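Local coordinates for outer membrane protein assembly factor BamA (Haemophilus ducreyi, PDB 4K3C) that probably takes part, within the Bam complex, in assembling beta-barrel proteins and inserting them into the outer membrane, at residues S55-L60 against I76-R81; R82-K87 against D145-I150; R89-D94 against I151-E156; S99-E104 against G129-V134. One frame throughout, in Å; residues are numbered along the deposited sequence.

Interaction 1. Residues S55-L60 against I76-R81; sequences SAKVDL and IVDAGR
Lys57 and Asp78 face each other as an antiparallel hydrogen-bonded pair. Lys57 N donates to Asp78 O, and Asp78 N donates back to Lys57 O at 2.7 Å. Asp59 and Ile76 make the second such pair. Asp59 N reaches Ile76 O at 2.8 Å. The return bond, Ile76 N to Asp59 O, is longer at 3.1 Å, and its donor stands above the carbonyl plane, 40° out of it. CA-H...O contacts add to these bonds. Val77 CA lies 3.3 Å from Lys57 O, and Val58 CA approaches Ile76 O.

Strands 57-60 and 76-78 run at 167° to each other and pair as a two-stranded sheet. It belongs to the first of the two POTRA domains present in this construct.

Apolar contact is slight. Val58 and Val77 form the non-hydrogen-bonded pair between the other two, and their side chains point the same way, CG2 to CG2 at 4.1 Å. Lys57, Asp59, Ile76 and Asp78 share the other face. Ile76 crosses Asp59 at about a right angle, with its CB, CG1 and CD1 all close to Asp59 O. Ile76 also touches Tyr61.

Charge enters through Lys57 and Asp78, whose CB atoms lie 3.5 Å apart. The lysine chain then bends, and Lys57 NZ stops 4.6 Å from Asp78 OD2. That is beyond a salt bridge, though some attraction may remain.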
loop_
_atom_site.group_PDB
_atom_site.type_symbol
_atom_site.label_atom_id
_atom_site.label_comp_id
_atom_site.label_asym_id
_atom_site.label_seq_id
_atom_site.Cartn_x
_atom_site.Cartn_y
_atom_site.Cartn_z
ATOM N N SER A 55 40.375 0.376 11.339
ATOM C CA SER A 55 41.579 -0.309 10.886
ATOM C C SER A 55 41.828 -1.496 11.785
ATOM O O SER A 55 41.925 -1.352 13.000
ATOM C CB SER A 55 42.788 0.626 10.907
ATOM O OG SER A 55 42.648 1.668 9.953
ATOM N N ALA A 56 41.893 -2.673 11.179
ATOM C CA ALA A 56 42.086 -3.905 11.923
ATOM C C ALA A 56 42.684 -4.956 11.007
ATOM O O ALA A 56 42.133 -5.249 9.943
ATOM C CB ALA A 56 40.771 -4.393 12.503
ATOM N N LYS A 57 43.819 -5.510 11.419
ATOM C CA LYS A 57 44.482 -6.539 10.642
ATOM C C LYS A 57 44.235 -7.886 11.306
ATOM O O LYS A 57 44.812 -8.174 12.355
ATOM C CB LYS A 57 45.991 -6.270 10.565
ATOM C CG LYS A 57 46.399 -4.819 10.281
ATOM C CD LYS A 57 46.654 -4.568 8.797
ATOM C CE LYS A 57 48.018 -3.925 8.553
ATOM N NZ LYS A 57 49.142 -4.889 8.732
ATOM N N VAL A 58 43.368 -8.703 10.709
ATOM C CA VAL A 58 43.171 -10.080 11.174
ATOM C C VAL A 58 43.848 -11.078 10.226
ATOM O O VAL A 58 43.355 -11.342 9.125
ATOM C CB VAL A 58 41.671 -10.427 11.372
ATOM C CG1 VAL A 58 41.490 -11.915 11.657
ATOM C CG2 VAL A 58 41.085 -9.600 12.505
ATOM N N ASP A 59 44.983 -11.620 10.665
ATOM C CA ASP A 59 45.809 -12.481 9.825
ATOM C C ASP A 59 45.668 -13.958 10.178
ATOM O O ASP A 59 46.197 -14.417 11.188
ATOM C CB ASP A 59 47.285 -12.086 9.941
ATOM C CG ASP A 59 47.524 -10.613 9.669
ATOM O OD1 ASP A 59 46.744 -10.007 8.903
ATOM O OD2 ASP A 59 48.500 -10.063 10.223
ATOM N N LEU A 60 44.962 -14.705 9.337
ATOM C CA LEU A 60 44.926 -16.152 9.484
ATOM C C LEU A 60 46.227 -16.751 8.970
ATOM O O LEU A 60 46.549 -16.653 7.787
ATOM C CB LEU A 60 43.727 -16.760 8.755
ATOM C CG LEU A 60 42.460 -16.917 9.596
ATOM C CD1 LEU A 60 41.374 -17.628 8.809
ATOM C CD2 LEU A 60 42.774 -17.669 10.877
ATOM N N ILE A 76 45.876 -13.709 14.206
ATOM C CA ILE A 76 46.864 -12.668 14.459
ATOM C C ILE A 76 46.220 -11.297 14.261
ATOM O O ILE A 76 46.079 -10.815 13.134
ATOM C CB ILE A 76 48.109 -12.846 13.571
ATOM C CG1 ILE A 76 48.714 -14.239 13.796
ATOM C CG2 ILE A 76 49.130 -11.756 13.863
ATOM C CD1 ILE A 76 49.695 -14.676 12.734
ATOM N N VAL A 77 45.824 -10.680 15.371
ATOM C CA VAL A 77 44.979 -9.493 15.333
ATOM C C VAL A 77 45.716 -8.193 15.662
ATOM O O VAL A 77 46.167 -7.989 16.792
ATOM C CB VAL A 77 43.778 -9.643 16.289
ATOM C CG1 VAL A 77 42.900 -8.412 16.228
ATOM C CG2 VAL A 77 42.982 -10.889 15.945
ATOM N N ASP A 78 45.805 -7.319 14.672
ATOM C CA ASP A 78 46.330 -5.985 14.871
ATOM C C ASP A 78 45.153 -5.033 14.851
ATOM O O ASP A 78 44.624 -4.727 13.794
ATOM C CB ASP A 78 47.315 -5.639 13.763
ATOM C CG ASP A 78 48.102 -4.387 14.058
ATOM O OD1 ASP A 78 47.875 -3.781 15.125
ATOM O OD2 ASP A 78 48.947 -4.006 13.222
ATOM N N ALA A 79 44.737 -4.580 16.026
ATOM C CA ALA A 79 43.465 -3.876 16.179
ATOM C C ALA A 79 43.524 -2.366 15.944
ATOM O O ALA A 79 42.513 -1.686 16.091
ATOM C CB ALA A 79 42.871 -4.167 17.548
ATOM N N GLY A 80 44.698 -1.848 15.592
ATOM C CA GLY A 80 44.876 -0.421 15.355
ATOM C C GLY A 80 44.496 0.474 16.528
ATOM O O GLY A 80 44.290 -0.001 17.647
ATOM N N ARG A 81 44.405 1.778 16.273
ATOM C CA ARG A 81 43.957 2.723 17.292
ATOM C C ARG A 81 42.438 2.837 17.287
ATOM O O ARG A 81 41.783 2.456 16.314
ATOM C CB ARG A 81 44.582 4.103 17.075
#

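Interaction 2. Residues R82-K87 against D145-I150; sequences RIYVRK and DDQVDI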
loop_
_atom_site.group_PDB
_atom_site.type_symbol
_atom_site.label_atom_id
_atom_site.label_comp_id
_atom_site.label_asym_id
_atom_site.label_seq_id
_atom_site.Cartn_x
_atom_site.Cartn_y
_atom_site.Cartn_z
ATOM N N ARG A 82 41.885 3.350 18.383
ATOM C CA ARG A 82 40.454 3.630 18.472
ATOM C C ARG A 82 40.179 4.980 17.821
ATOM O O ARG A 82 40.723 6.004 18.243
ATOM C CB ARG A 82 39.978 3.617 19.933
ATOM C CG ARG A 82 38.622 4.281 20.171
ATOM C CD ARG A 82 38.790 5.671 20.792
ATOM N NE ARG A 82 37.527 6.373 21.021
ATOM C CZ ARG A 82 36.638 6.030 21.949
ATOM N NH1 ARG A 82 35.530 6.735 22.099
ATOM N NH2 ARG A 82 36.855 4.973 22.729
ATOM N N ILE A 83 39.336 4.972 16.791
ATOM C CA ILE A 83 39.110 6.158 15.969
ATOM C C ILE A 83 37.914 6.991 16.446
ATOM O O ILE A 83 36.769 6.535 16.420
ATOM C CB ILE A 83 38.929 5.765 14.494
ATOM C CG1 ILE A 83 39.720 4.490 14.190
ATOM C CG2 ILE A 83 39.369 6.894 13.594
ATOM C CD1 ILE A 83 39.635 4.040 12.751
ATOM N N TYR A 84 38.197 8.216 16.880
ATOM C CA TYR A 84 37.175 9.109 17.422
ATOM C C TYR A 84 36.640 10.084 16.358
ATOM O O TYR A 84 37.396 10.873 15.794
ATOM C CB TYR A 84 37.748 9.864 18.629
ATOM C CG TYR A 84 36.923 11.039 19.109
ATOM C CD1 TYR A 84 35.793 10.848 19.895
ATOM C CD2 TYR A 84 37.291 12.345 18.794
ATOM C CE1 TYR A 84 35.045 11.924 20.341
ATOM C CE2 TYR A 84 36.552 13.425 19.234
ATOM C CZ TYR A 84 35.429 13.211 20.007
ATOM O OH TYR A 84 34.690 14.290 20.444
ATOM N N VAL A 85 35.338 10.023 16.083
ATOM C CA VAL A 85 34.731 10.885 15.066
ATOM C C VAL A 85 34.399 12.274 15.603
ATOM O O VAL A 85 33.609 12.427 16.540
ATOM C CB VAL A 85 33.463 10.260 14.454
ATOM C CG1 VAL A 85 32.717 11.289 13.619
ATOM C CG2 VAL A 85 33.823 9.045 13.614
ATOM N N ARG A 86 35.010 13.283 14.993
ATOM C CA ARG A 86 34.832 14.667 15.412
ATOM C C ARG A 86 33.474 15.206 14.952
ATOM O O ARG A 86 32.627 15.570 15.773
ATOM C CB ARG A 86 35.984 15.522 14.869
ATOM C CG ARG A 86 36.212 16.839 15.593
ATOM C CD ARG A 86 35.711 18.011 14.769
ATOM N NE ARG A 86 36.275 18.024 13.420
ATOM C CZ ARG A 86 37.372 18.691 13.069
ATOM N NH1 ARG A 86 38.036 19.400 13.969
ATOM N NH2 ARG A 86 37.807 18.648 11.816
ATOM N N LYS A 87 33.271 15.242 13.638
ATOM C CA LYS A 87 32.000 15.666 13.055
ATOM C C LYS A 87 31.851 15.067 11.660
ATOM O O LYS A 87 32.854 14.800 10.997
ATOM C CB LYS A 87 31.932 17.191 12.985
ATOM C CG LYS A 87 30.646 17.762 13.527
ATOM C CD LYS A 87 29.504 17.568 12.540
ATOM C CE LYS A 87 28.461 16.618 13.076
ATOM N NZ LYS A 87 28.107 17.009 14.460
ATOM N N ASP A 145 46.115 13.816 17.390
ATOM C CA ASP A 145 45.803 12.872 16.313
ATOM C C ASP A 145 44.679 11.930 16.761
ATOM O O ASP A 145 44.066 12.150 17.804
ATOM C CB ASP A 145 47.063 12.061 15.982
ATOM C CG ASP A 145 47.002 11.397 14.618
ATOM O OD1 ASP A 145 46.424 11.996 13.686
ATOM O OD2 ASP A 145 47.534 10.274 14.484
ATOM N N ASP A 146 44.417 10.898 15.958
ATOM C CA ASP A 146 43.437 9.839 16.240
ATOM C C ASP A 146 41.952 10.232 16.064
ATOM O O ASP A 146 41.065 9.378 16.138
ATOM C CB ASP A 146 43.725 9.140 17.584
ATOM C CG ASP A 146 42.650 9.387 18.630
ATOM O OD1 ASP A 146 42.679 10.448 19.284
ATOM O OD2 ASP A 146 41.782 8.509 18.814
ATOM N N GLN A 147 41.689 11.509 15.797
ATOM C CA GLN A 147 40.331 11.955 15.467
ATOM C C GLN A 147 40.066 11.856 13.961
ATOM O O GLN A 147 41.000 11.887 13.164
ATOM C CB GLN A 147 40.097 13.402 15.921
ATOM C CG GLN A 147 40.267 13.651 17.410
ATOM C CD GLN A 147 39.771 15.024 17.830
ATOM O OE1 GLN A 147 38.914 15.617 17.170
ATOM N NE2 GLN A 147 40.314 15.537 18.929
ATOM N N VAL A 148 38.797 11.739 13.570
ATOM C CA VAL A 148 38.437 11.784 12.148
ATOM C C VAL A 148 37.149 12.526 11.845
ATOM O O VAL A 148 36.165 12.450 12.589
ATOM C CB VAL A 148 38.285 10.386 11.493
ATOM C CG1 VAL A 148 39.635 9.708 11.325
ATOM C CG2 VAL A 148 37.290 9.522 12.267
ATOM N N ASP A 149 37.172 13.233 10.721
ATOM C CA ASP A 149 35.965 13.736 10.093
ATOM C C ASP A 149 35.575 12.733 9.019
ATOM O O ASP A 149 36.423 12.283 8.248
ATOM C CB ASP A 149 36.219 15.103 9.460
ATOM C CG ASP A 149 36.235 16.228 10.478
ATOM O OD1 ASP A 149 35.391 16.197 11.403
ATOM O OD2 ASP A 149 37.088 17.139 10.347
ATOM N N ILE A 150 34.301 12.368 8.978
ATOM C CA ILE A 150 33.803 11.510 7.910
ATOM C C ILE A 150 32.882 12.277 6.937
ATOM O O ILE A 150 31.739 12.620 7.268
ATOM C CB ILE A 150 33.127 10.248 8.481
ATOM C CG1 ILE A 150 32.223 9.591 7.435
ATOM C CG2 ILE A 150 32.346 10.586 9.739
ATOM C CD1 ILE A 150 31.546 8.338 7.940
#
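Val148 packs its CG2 against Ile83 CG2 at 3.6 Å and Val85 CG2 at 3.7 Å. Val85 turns its other branch, CG1, to Ile150 CG2 at 4.0 Å. Val85 and Val148 share one face of the mixed sheet of the second POTRA domain, with Ile83 and Ile150 beside them. Strands 84-91 and 147-156 are first and last in chain order but parallel neighbours in the middle of that sheet.

Three good backbone bonds hold the pair. Tyr84 N donates to Asp146 O. Val148 N donates to Tyr84 O, and Arg86 N donates to Val148 O at 2.8 Å. Val148 is thus bonded to the residues flanking Val85, as a parallel pair requires. A weak bond from Ile150 N to Lys87 O follows.

On the opposite face Tyr84 and Gln147 lie side by side. The edge of the ring, at Tyr84 CD2, meets Gln147 CG at 3.5 Å. The amide plane stands 88° from the ring, and Gln147 OE1 is near Arg86 CG.

The polar end belongs to Arg86 and Asp149, both of which touch Val141. Their guanidinium and carboxylate are nearly coplanar, 26° apart. The position of Arg86 NH2 against the acid is doubtful. The firmer bond of the salt bridge is Arg86 NE to Asp149 OD1, 2.9 Å, meeting the oxygen on its syn side.

Interaction 3. Residues R89-D94 against I151-E156; sequences RFEGND and IYKIKE
Glu91 lays its acid group beside apolar atoms, while the lysine on the same face stays at a distance. The carboxylate lies by Ile151 CD1, and the two side chains cross at a slant. The chain of Glu91 is extended beyond CG, which carries the acid out to that methyl. Lys153 CD is 3.7 Å from Glu91 OE2, but Lys153 NZ ends 5.8 Å from that oxygen. Lys153 NZ has a long, weak ion pair with Glu135 instead.

The backbones pair in parallel. Tyr152 N donates to Arg89 O at 2.8 Å, Glu91 N to Tyr152 O, and Ile154 N to Glu91 O at 3.0 Å. These are the strands 84-91 and 147-156 of the second POTRA domain, at the centre of its sheet.

Phe90 and Tyr152 share the other face and point the same way. Phe90 CD1 meets Tyr152 CB at 3.5 Å. Their ring planes lie 44° apart, and the pair is oblique.

After Glu91 the chain leaves the strand. Ile154 CD1 comes 3.4 Å from Asn93 CA. Glu156 OE2 accepts a hydrogen bond from Val95 N, while Glu156 OE1 pairs with Thr96 OG1.

Helix 98-101 covers the face of Phe90, with Leu101 touching Phe90, Asn93 and Ile154. Helix 119-125 packs on the Tyr152 side chain. Strand 131-136 borders strand 147-156, where it bonds to Lys153 and Lys155 through Glu135 and Thr133.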
loop_
_atom_site.group_PDB
_atom_site.type_symbol
_atom_site.label_atom_id
_atom_site.label_comp_id
_atom_site.label_asym_id
_atom_site.label_seq_id
_atom_site.Cartn_x
_atom_site.Cartn_y
_atom_site.Cartn_z
ATOM N N ARG A 89 30.290 15.558 7.755
ATOM C CA ARG A 89 29.935 16.656 6.867
ATOM C C ARG A 89 29.627 16.154 5.466
ATOM O O ARG A 89 29.972 15.032 5.098
ATOM C CB ARG A 89 31.055 17.696 6.802
ATOM C CG ARG A 89 31.266 18.498 8.077
ATOM C CD ARG A 89 32.307 19.597 7.864
ATOM N NE ARG A 89 33.384 19.190 6.958
ATOM C CZ ARG A 89 34.594 18.788 7.347
ATOM N NH1 ARG A 89 34.899 18.731 8.637
ATOM N NH2 ARG A 89 35.505 18.440 6.444
ATOM N N PHE A 90 28.975 16.997 4.681
ATOM C CA PHE A 90 28.616 16.623 3.327
ATOM C C PHE A 90 29.204 17.595 2.308
ATOM O O PHE A 90 29.441 18.771 2.609
ATOM C CB PHE A 90 27.099 16.570 3.188
ATOM C CG PHE A 90 26.424 15.727 4.231
ATOM C CD1 PHE A 90 26.339 14.353 4.083
ATOM C CD2 PHE A 90 25.863 16.309 5.360
ATOM C CE1 PHE A 90 25.714 13.583 5.035
ATOM C CE2 PHE A 90 25.239 15.532 6.322
ATOM C CZ PHE A 90 25.162 14.174 6.154
ATOM N N GLU A 91 29.456 17.094 1.105
ATOM C CA GLU A 91 29.866 17.962 0.020
ATOM C C GLU A 91 29.347 17.439 -1.308
ATOM O O GLU A 91 29.050 16.255 -1.432
ATOM C CB GLU A 91 31.381 18.176 0.007
ATOM C CG GLU A 91 32.230 16.945 -0.157
ATOM C CD GLU A 91 33.698 17.236 0.126
ATOM O OE1 GLU A 91 33.989 17.906 1.146
ATOM O OE2 GLU A 91 34.556 16.797 -0.673
ATOM N N GLY A 92 29.214 18.339 -2.282
ATOM C CA GLY A 92 28.601 18.010 -3.555
ATOM C C GLY A 92 27.097 18.212 -3.525
ATOM O O GLY A 92 26.426 18.047 -4.539
ATOM N N ASN A 93 26.570 18.565 -2.352
ATOM C CA ASN A 93 25.133 18.726 -2.153
ATOM C C ASN A 93 24.656 20.124 -2.462
ATOM O O ASN A 93 24.302 20.875 -1.552
ATOM C CB ASN A 93 24.726 18.342 -0.727
ATOM C CG ASN A 93 25.524 19.076 0.335
ATOM O OD1 ASN A 93 26.737 19.252 0.210
ATOM N ND2 ASN A 93 24.839 19.513 1.393
ATOM N N ASP A 94 24.633 20.467 -3.746
ATOM C CA ASP A 94 24.381 21.844 -4.150
ATOM C C ASP A 94 22.924 22.220 -4.018
ATOM O O ASP A 94 22.584 23.354 -3.655
ATOM C CB ASP A 94 24.867 22.083 -5.575
ATOM C CG ASP A 94 26.360 21.910 -5.701
ATOM O OD1 ASP A 94 27.088 22.437 -4.827
ATOM O OD2 ASP A 94 26.802 21.229 -6.653
ATOM N N ILE A 151 33.403 12.551 5.739
ATOM C CA ILE A 151 32.692 13.343 4.732
ATOM C C ILE A 151 31.875 12.469 3.781
ATOM O O ILE A 151 32.284 11.360 3.440
ATOM C CB ILE A 151 33.666 14.244 3.910
ATOM C CG1 ILE A 151 33.788 13.763 2.457
ATOM C CG2 ILE A 151 35.031 14.317 4.581
ATOM C CD1 ILE A 151 34.862 14.473 1.651
ATOM N N TYR A 152 30.714 12.961 3.364
ATOM C CA TYR A 152 29.931 12.262 2.351
ATOM C C TYR A 152 29.828 13.105 1.086
ATOM O O TYR A 152 29.236 14.182 1.095
ATOM C CB TYR A 152 28.540 11.911 2.872
ATOM C CG TYR A 152 28.502 10.760 3.856
ATOM C CD1 TYR A 152 28.902 10.934 5.174
ATOM C CD2 TYR A 152 28.038 9.507 3.473
ATOM C CE1 TYR A 152 28.855 9.887 6.078
ATOM C CE2 TYR A 152 27.988 8.453 4.373
ATOM C CZ TYR A 152 28.397 8.649 5.672
ATOM O OH TYR A 152 28.350 7.607 6.571
ATOM N N LYS A 153 30.421 12.610 0.004
ATOM C CA LYS A 153 30.456 13.320 -1.266
ATOM C C LYS A 153 29.411 12.746 -2.198
ATOM O O LYS A 153 29.540 11.613 -2.664
ATOM C CB LYS A 153 31.848 13.217 -1.898
ATOM C CG LYS A 153 32.006 13.864 -3.269
ATOM C CD LYS A 153 33.331 14.623 -3.366
ATOM C CE LYS A 153 33.841 14.690 -4.801
ATOM N NZ LYS A 153 34.163 13.335 -5.346
ATOM N N ILE A 154 28.366 13.525 -2.467
ATOM C CA ILE A 154 27.295 13.050 -3.335
ATOM C C ILE A 154 27.232 13.757 -4.696
ATOM O O ILE A 154 27.672 14.896 -4.851
ATOM C CB ILE A 154 25.923 13.054 -2.609
ATOM C CG1 ILE A 154 24.922 13.960 -3.315
ATOM C CG2 ILE A 154 26.092 13.482 -1.164
ATOM C CD1 ILE A 154 24.982 15.387 -2.890
ATOM N N LYS A 155 26.718 13.036 -5.689
ATOM C CA LYS A 155 26.348 13.612 -6.972
ATOM C C LYS A 155 24.827 13.680 -7.021
ATOM O O LYS A 155 24.157 12.646 -7.025
ATOM C CB LYS A 155 26.878 12.755 -8.123
ATOM C CG LYS A 155 26.494 13.249 -9.510
ATOM C CD LYS A 155 27.221 14.533 -9.846
ATOM C CE LYS A 155 26.518 15.318 -10.950
ATOM N NZ LYS A 155 27.266 16.574 -11.290
ATOM N N GLU A 156 24.288 14.897 -7.030
ATOM C CA GLU A 156 22.845 15.113 -7.114
ATOM C C GLU A 156 22.346 14.492 -8.398
ATOM O O GLU A 156 23.124 14.272 -9.327
ATOM C CB GLU A 156 22.529 16.607 -7.148
ATOM C CG GLU A 156 23.013 17.394 -5.941
ATOM C CD GLU A 156 22.001 17.420 -4.822
ATOM O OE1 GLU A 156 21.032 16.637 -4.876
ATOM O OE2 GLU A 156 22.166 18.238 -3.901
#

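Interaction 4. Residues S99-E104 against G129-V134; sequences STLRRE and GFYETV
Leu101 lays CD2 by the phenol end of Tyr131, 3.4 Å from Tyr131 CZ. The methyl approaches the ring obliquely. With chi1 at -60°, Leu101 CG is anti to the carbonyl carbon, and it too lies near the hydroxyl. One face of the Tyr131 ring is covered from within its own segment: Phe130 CB sits 3.5 Å above the plane, over the centre.

Phe130 makes a looser contact. Arg103 NH2 comes in at the ring edge, near the ring plane, 4.1 Å from Phe130 CE2. The guanidinium and ring planes are 42° apart. Thr100 CG2 lies over one face of the Arg103 guanidinium, offset toward the rim, and is 4.4 Å from Phe130 CE2.

The contact joins the end of helix 98-101 to residues 130 and 131 in the second POTRA domain. Leu125 of helix 119-125 touches both Leu101 and Tyr131. On the barrel side, Phe130 touches Asp183 and Asn184 of strand 175-185.

Thr100 OG1 makes its hydrogen bond to Gly187 O, beyond that strand, and so ties the helix to the turn that follows it. What passes between the two segments is mostly apolar and aromatic packing, with the Arg103 guanidinium at its edge.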
loop_
_atom_site.group_PDB
_atom_site.type_symbol
_atom_site.label_atom_id
_atom_site.label_comp_id
_atom_site.label_asym_id
_atom_site.label_seq_id
_atom_site.Cartn_x
_atom_site.Cartn_y
_atom_site.Cartn_z
ATOM N N SER A 99 20.205 19.140 6.227
ATOM C CA SER A 99 19.069 18.488 6.856
ATOM C C SER A 99 18.778 17.165 6.183
ATOM O O SER A 99 18.894 16.108 6.797
ATOM C CB SER A 99 17.826 19.374 6.748
ATOM O OG SER A 99 18.124 20.746 6.960
ATOM N N THR A 100 18.425 17.232 4.905
ATOM C CA THR A 100 17.898 16.075 4.180
ATOM C C THR A 100 18.872 14.881 4.084
ATOM O O THR A 100 18.451 13.743 3.911
ATOM C CB THR A 100 17.336 16.519 2.800
ATOM O OG1 THR A 100 16.334 17.522 3.011
ATOM C CG2 THR A 100 16.703 15.364 2.035
ATOM N N LEU A 101 20.167 15.144 4.228
ATOM C CA LEU A 101 21.169 14.079 4.279
ATOM C C LEU A 101 21.458 13.687 5.743
ATOM O O LEU A 101 21.608 12.510 6.068
ATOM C CB LEU A 101 22.467 14.501 3.562
ATOM C CG LEU A 101 22.477 14.872 2.068
ATOM C CD1 LEU A 101 23.217 16.182 1.855
ATOM C CD2 LEU A 101 23.111 13.794 1.211
ATOM N N ARG A 102 21.531 14.681 6.622
ATOM C CA ARG A 102 21.738 14.422 8.043
ATOM C C ARG A 102 20.402 14.089 8.684
ATOM O O ARG A 102 19.806 14.895 9.400
ATOM C CB ARG A 102 22.392 15.612 8.739
ATOM C CG ARG A 102 22.757 15.355 10.180
ATOM C CD ARG A 102 23.631 16.462 10.701
ATOM N NE ARG A 102 24.956 16.430 10.097
ATOM C CZ ARG A 102 25.623 17.512 9.720
ATOM N NH1 ARG A 102 26.831 17.391 9.184
ATOM N NH2 ARG A 102 25.085 18.713 9.884
ATOM N N ARG A 103 19.935 12.886 8.391
ATOM C CA ARG A 103 18.651 12.406 8.844
ATOM C C ARG A 103 18.814 10.928 8.637
ATOM O O ARG A 103 18.277 10.108 9.380
ATOM C CB ARG A 103 17.522 12.969 7.969
ATOM C CG ARG A 103 16.564 11.920 7.395
ATOM C CD ARG A 103 16.310 12.118 5.888
ATOM N NE ARG A 103 15.206 13.038 5.608
ATOM C CZ ARG A 103 14.644 13.196 4.412
ATOM N NH1 ARG A 103 13.636 14.053 4.256
ATOM N NH2 ARG A 103 15.079 12.489 3.373
ATOM N N GLU A 104 19.602 10.601 7.620
ATOM C CA GLU A 104 19.967 9.223 7.363
ATOM C C GLU A 104 21.283 8.858 8.063
ATOM O O GLU A 104 21.713 7.705 8.026
ATOM C CB GLU A 104 20.032 8.952 5.858
ATOM C CG GLU A 104 18.688 9.117 5.132
ATOM C CD GLU A 104 17.645 8.061 5.524
ATOM O OE1 GLU A 104 16.476 8.198 5.097
ATOM O OE2 GLU A 104 17.989 7.093 6.248
ATOM N N GLY A 129 17.143 7.318 -3.898
ATOM C CA GLY A 129 16.908 7.738 -5.262
ATOM C C GLY A 129 17.443 9.129 -5.545
ATOM O O GLY A 129 17.522 9.545 -6.701
ATOM N N PHE A 130 17.831 9.849 -4.498
ATOM C CA PHE A 130 18.172 11.256 -4.644
ATOM C C PHE A 130 19.512 11.494 -5.295
ATOM O O PHE A 130 19.762 12.574 -5.824
ATOM C CB PHE A 130 18.164 11.938 -3.288
ATOM C CG PHE A 130 16.820 11.993 -2.656
ATOM C CD1 PHE A 130 15.677 11.915 -3.430
ATOM C CD2 PHE A 130 16.689 12.128 -1.291
ATOM C CE1 PHE A 130 14.430 11.977 -2.849
ATOM C CE2 PHE A 130 15.446 12.184 -0.709
ATOM C CZ PHE A 130 14.318 12.111 -1.485
ATOM N N TYR A 131 20.397 10.520 -5.225
ATOM C CA TYR A 131 21.762 10.711 -5.669
ATOM C C TYR A 131 22.196 9.606 -6.573
ATOM O O TYR A 131 21.686 8.522 -6.491
ATOM C CB TYR A 131 22.692 10.750 -4.481
ATOM C CG TYR A 131 22.093 11.377 -3.267
ATOM C CD1 TYR A 131 21.982 12.726 -3.152
ATOM C CD2 TYR A 131 21.627 10.612 -2.238
ATOM C CE1 TYR A 131 21.431 13.287 -2.058
ATOM C CE2 TYR A 131 21.071 11.176 -1.141
ATOM C CZ TYR A 131 20.984 12.510 -1.058
ATOM O OH TYR A 131 20.424 13.070 0.036
ATOM N N GLU A 132 23.147 9.886 -7.447
ATOM C CA GLU A 132 23.681 8.878 -8.340
ATOM C C GLU A 132 24.812 8.190 -7.634
ATOM O O GLU A 132 25.049 7.019 -7.809
ATOM C CB GLU A 132 24.247 9.518 -9.600
ATOM C CG GLU A 132 23.248 10.056 -10.567
ATOM C CD GLU A 132 22.719 9.012 -11.518
ATOM O OE1 GLU A 132 23.170 7.867 -11.465
ATOM O OE2 GLU A 132 21.836 9.324 -12.329
ATOM N N THR A 133 25.498 8.965 -6.819
ATOM C CA THR A 133 26.777 8.636 -6.261
ATOM C C THR A 133 26.813 9.042 -4.809
ATOM O O THR A 133 26.504 10.162 -4.481
ATOM C CB THR A 133 27.825 9.442 -7.009
ATOM O OG1 THR A 133 27.948 8.920 -8.324
ATOM C CG2 THR A 133 29.175 9.405 -6.353
ATOM N N VAL A 134 27.247 8.137 -3.962
ATOM C CA VAL A 134 27.480 8.462 -2.589
ATOM C C VAL A 134 28.785 7.814 -2.227
ATOM O O VAL A 134 28.968 6.647 -2.482
ATOM C CB VAL A 134 26.389 7.898 -1.746
ATOM C CG1 VAL A 134 26.557 8.343 -0.349
ATOM C CG2 VAL A 134 25.090 8.349 -2.270
#

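Overall arrangement
The four contacts run from the first POTRA domain of the construct toward the barrel. Interaction 1 is a surface pairing in that first domain; the other three lie in the second. Interactions 2 and 3 use the same two parallel strands, with centres about 19 Å apart. A long, weak ion pair from Arg89 to Asp149 joins them. Interaction 2 is partly buried, whereas interaction 3 is largely at the surface. Interaction 4 is buried and nested within the chain loop that each of them closes, about 8 Å from interaction 3, centre to centre. Backbone pairing underlies the first three, with apolar packing and a salt bridge added in interaction 2 and an aromatic pair in interaction 3. Interaction 4 has side-chain packing instead.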